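Local coordinates for protein tyrosinase (Aspergillus oryzae, PDB 6JU8) that probably hydroxylates L-tyrosine and oxidises L-dopa to L-dopaquinone with molecular oxygen, using a pair of copper ions, in melanin biosynthesis, at residues A[97-105]-A[298-306]. The protein carries 1 engineered substitution. Sequence-based numbering, arbitrary orientation.
With CU (copper (II) ion), chain C.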
loop_
_atom_site.group_PDB
_atom_site.type_symbol
_atom_site.label_atom_id
_atom_site.label_comp_id
_atom_site.label_asym_id
_atom_site.label_seq_id
_atom_site.Cartn_x
_atom_site.Cartn_y
_atom_site.Cartn_z
ATOM N N VAL A 97 13.650 7.169 26.226
ATOM C CA VAL A 97 13.459 8.456 26.889
ATOM C C VAL A 97 12.707 9.414 25.974
ATOM O O VAL A 97 13.193 9.751 24.893
ATOM C CB VAL A 97 14.798 9.118 27.273
ATOM C CG1 VAL A 97 14.525 10.520 27.798
ATOM C CG2 VAL A 97 15.522 8.277 28.315
ATOM N N HIS A 98 11.525 9.826 26.410
ATOM C CA HIS A 98 10.740 10.883 25.781
ATOM C C HIS A 98 10.429 11.953 26.815
ATOM O O HIS A 98 10.278 11.635 28.008
ATOM C CB HIS A 98 9.454 10.308 25.153
ATOM C CG HIS A 98 9.786 9.319 24.075
ATOM N ND1 HIS A 98 9.524 7.971 24.227
ATOM C CD2 HIS A 98 10.371 9.444 22.858
ATOM C CE1 HIS A 98 9.897 7.334 23.139
ATOM N NE2 HIS A 98 10.446 8.186 22.287
ATOM N N ASN A 99 10.347 13.190 26.366
ATOM C CA ASN A 99 10.018 14.326 27.241
ATOM C C ASN A 99 11.039 14.440 28.366
ATOM O O ASN A 99 10.696 14.768 29.505
ATOM C CB ASN A 99 8.605 14.231 27.824
ATOM C CG ASN A 99 8.117 15.559 28.359
ATOM O OD1 ASN A 99 8.274 16.606 27.727
ATOM N ND2 ASN A 99 7.530 15.559 29.561
ATOM N N ASN A 100 12.309 14.192 28.053
ATOM C CA ASN A 100 13.405 14.590 28.939
ATOM C C ASN A 100 14.615 14.958 28.105
ATOM O O ASN A 100 14.704 14.589 26.927
ATOM C CB ASN A 100 13.734 13.474 29.928
ATOM C CG ASN A 100 14.386 13.958 31.205
ATOM O OD1 ASN A 100 14.614 15.163 31.398
ATOM N ND2 ASN A 100 14.688 13.011 32.083
ATOM N N TYR A 101 15.572 15.631 28.730
ATOM C CA TYR A 101 16.727 16.190 28.026
ATOM C C TYR A 101 17.701 15.147 27.516
ATOM O O TYR A 101 18.571 15.447 26.702
ATOM C CB TYR A 101 17.442 17.204 28.937
ATOM C CG TYR A 101 16.432 18.170 29.514
ATOM C CD1 TYR A 101 15.803 19.085 28.676
ATOM C CD2 TYR A 101 16.094 18.147 30.865
ATOM C CE1 TYR A 101 14.873 19.978 29.185
ATOM C CE2 TYR A 101 15.166 19.035 31.372
ATOM C CZ TYR A 101 14.553 19.937 30.530
ATOM O OH TYR A 101 13.615 20.840 30.972
ATOM N N THR A 102 17.578 13.910 27.994
ATOM C CA THR A 102 18.336 12.783 27.463
ATOM C C THR A 102 17.657 12.151 26.256
ATOM O O THR A 102 18.146 11.143 25.747
ATOM C CB THR A 102 18.553 11.749 28.595
ATOM O OG1 THR A 102 17.276 11.563 29.229
ATOM C CG2 THR A 102 19.563 12.216 29.639
ATOM N N PHE A 103 16.564 12.718 25.762
ATOM C CA PHE A 103 15.955 12.177 24.534
ATOM C C PHE A 103 16.985 12.027 23.434
ATOM O O PHE A 103 17.070 10.949 22.816
ATOM C CB PHE A 103 14.770 13.075 24.132
ATOM C CG PHE A 103 14.372 12.947 22.683
ATOM C CD1 PHE A 103 13.605 11.852 22.269
ATOM C CD2 PHE A 103 14.787 13.887 21.735
ATOM C CE1 PHE A 103 13.254 11.678 20.945
ATOM C CE2 PHE A 103 14.457 13.696 20.396
ATOM C CZ PHE A 103 13.723 12.584 20.004
ATOM N N PRO A 104 17.810 13.009 23.083
ATOM C CA PRO A 104 18.740 12.777 21.957
ATOM C C PRO A 104 19.813 11.761 22.277
ATOM O O PRO A 104 20.272 11.043 21.371
ATOM C CB PRO A 104 19.368 14.166 21.733
ATOM C CG PRO A 104 18.367 15.123 22.329
ATOM C CD PRO A 104 17.840 14.412 23.561
ATOM N N THR A 105 20.280 11.715 23.541
ATOM C CA THR A 105 21.425 10.830 23.809
ATOM C C THR A 105 20.988 9.393 23.991
ATOM O O THR A 105 21.672 8.457 23.528
ATOM C CB THR A 105 22.230 11.346 25.018
ATOM O OG1 THR A 105 21.283 11.606 26.058
ATOM C CG2 THR A 105 22.950 12.640 24.642
ATOM N N TRP A 298 20.984 23.689 25.650
ATOM C CA TRP A 298 20.745 22.276 25.434
ATOM C C TRP A 298 19.332 21.885 25.845
ATOM O O TRP A 298 18.640 21.124 25.142
ATOM C CB TRP A 298 21.758 21.389 26.202
ATOM C CG TRP A 298 21.403 19.930 26.028
ATOM C CD1 TRP A 298 20.749 19.140 26.945
ATOM C CD2 TRP A 298 21.639 19.111 24.884
ATOM N NE1 TRP A 298 20.578 17.874 26.435
ATOM C CE2 TRP A 298 21.117 17.837 25.171
ATOM C CE3 TRP A 298 22.253 19.341 23.639
ATOM C CZ2 TRP A 298 21.185 16.781 24.258
ATOM C CZ3 TRP A 298 22.313 18.293 22.735
ATOM C CH2 TRP A 298 21.787 17.039 23.049
ATOM N N GLY A 299 18.881 22.371 26.998
ATOM C CA GLY A 299 17.552 21.998 27.503
ATOM C C GLY A 299 16.487 22.373 26.481
ATOM O O GLY A 299 15.556 21.594 26.187
ATOM N N GLU A 300 16.564 23.603 25.963
ATOM C CA GLU A 300 15.557 24.124 25.049
ATOM C C GLU A 300 15.598 23.407 23.705
ATOM O O GLU A 300 14.559 23.245 23.055
ATOM C CB GLU A 300 15.771 25.614 24.769
ATOM C CG GLU A 300 15.750 26.529 25.961
ATOM C CD GLU A 300 16.123 27.940 25.502
ATOM O OE1 GLU A 300 15.231 28.795 25.550
ATOM O OE2 GLU A 300 17.287 28.195 25.140
ATOM N N PHE A 301 16.802 23.050 23.246
ATOM C CA PHE A 301 16.973 22.370 21.956
ATOM C C PHE A 301 16.434 20.943 22.035
ATOM O O PHE A 301 15.781 20.461 21.109
ATOM C CB PHE A 301 18.462 22.340 21.599
ATOM C CG PHE A 301 18.798 21.370 20.505
ATOM C CD1 PHE A 301 18.543 21.692 19.174
ATOM C CD2 PHE A 301 19.337 20.126 20.808
ATOM C CE1 PHE A 301 18.771 20.784 18.153
ATOM C CE2 PHE A 301 19.605 19.232 19.785
ATOM C CZ PHE A 301 19.328 19.561 18.473
ATOM N N SER A 302 16.756 20.253 23.122
ATOM C CA SER A 302 16.692 18.802 23.161
ATOM C C SER A 302 15.313 18.211 23.424
ATOM O O SER A 302 15.103 17.038 23.071
ATOM C CB SER A 302 17.634 18.244 24.268
ATOM O OG SER A 302 17.242 18.723 25.542
ATOM N N SER A 303 14.411 18.935 24.086
ATOM C CA SER A 303 13.237 18.235 24.629
ATOM C C SER A 303 12.019 19.119 24.746
ATOM O O SER A 303 12.118 20.320 25.048
ATOM C CB SER A 303 13.576 17.665 26.022
ATOM O OG SER A 303 12.505 16.918 26.572
ATOM N N THR A 304 10.857 18.456 24.645
ATOM C CA THR A 304 9.581 19.070 25.010
ATOM C C THR A 304 9.505 19.394 26.489
ATOM O O THR A 304 8.626 20.168 26.912
ATOM C CB THR A 304 8.408 18.137 24.618
ATOM O OG1 THR A 304 8.662 16.829 25.126
ATOM C CG2 THR A 304 8.309 18.033 23.099
ATOM N N ARG A 305 10.388 18.874 27.347
ATOM C CA ARG A 305 10.256 19.140 28.780
ATOM C C ARG A 305 10.564 20.583 29.142
ATOM O O ARG A 305 10.116 21.072 30.191
ATOM C CB ARG A 305 11.163 18.187 29.584
ATOM C CG ARG A 305 10.981 18.381 31.088
ATOM C CD ARG A 305 11.813 17.437 31.915
ATOM N NE ARG A 305 11.387 16.047 31.819
ATOM C CZ ARG A 305 11.600 15.134 32.755
ATOM N NH1 ARG A 305 11.170 13.889 32.533
ATOM N NH2 ARG A 305 12.216 15.444 33.899
ATOM N N TYR A 306 11.361 21.264 28.304
ATOM C CA TYR A 306 11.874 22.565 28.754
ATOM C C TYR A 306 10.743 23.541 29.010
ATOM O O TYR A 306 10.744 24.221 30.024
ATOM C CB TYR A 306 12.845 23.156 27.731
ATOM C CG TYR A 306 13.692 24.279 28.288
ATOM C CD1 TYR A 306 14.904 24.008 28.907
ATOM C CD2 TYR A 306 13.283 25.610 28.190
ATOM C CE1 TYR A 306 15.698 25.015 29.413
ATOM C CE2 TYR A 306 14.079 26.631 28.687
ATOM C CZ TYR A 306 15.272 26.325 29.301
ATOM O OH TYR A 306 16.094 27.306 29.809
HETATM CU CU CU C . 11.944 7.023 21.155
HETATM O O HOH W 1 9.978 11.966 30.765
HETATM O O HOH W 2 11.093 7.661 19.547
#
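Arg305 lies alongside Asn100, its guanidinium stacked on the side-chain amide with the two planes 7° apart and Asn100 OD1 over its centre. At the guanidinium edge, NE gives Asn99 O a hydrogen bond of 2.7 Å, and NH1 adds a weak one. A bend at chi3 (-68°) turns the otherwise extended arginine onto that carbonyl, while a water bridges NH1 to His98 O. Thr304 comes across Asn99 at about a right angle and donates from OG1 to Asn99 OD1, 2.6 Å away. The Tyr101 ring meets the short helix 298-302 with its edge: CE1 is 3.5 Å from Gly299 O, and CD1 equally far from Ser302 OG. Its own carbonyl O takes a 3.2 Å bond from Trp298 NE1, and Pro104 CG lies against the same indole, 3.8 Å from Trp298 CZ2.

Behind this shell, Ser303 OG accepts from Arg305 N in an ST turn and also bonds Glu329, whose carboxylate holds Asn99 N as well. The same loop carries His98, which binds one copper of the dinuclear centre in the tyrosinase central domain, with His71 and His107. Phe103 and Pro104 begin helix 103-129 against Leu328 of helix 328-340, with helix 371-389 touching Phe103, Pro104 and Trp298.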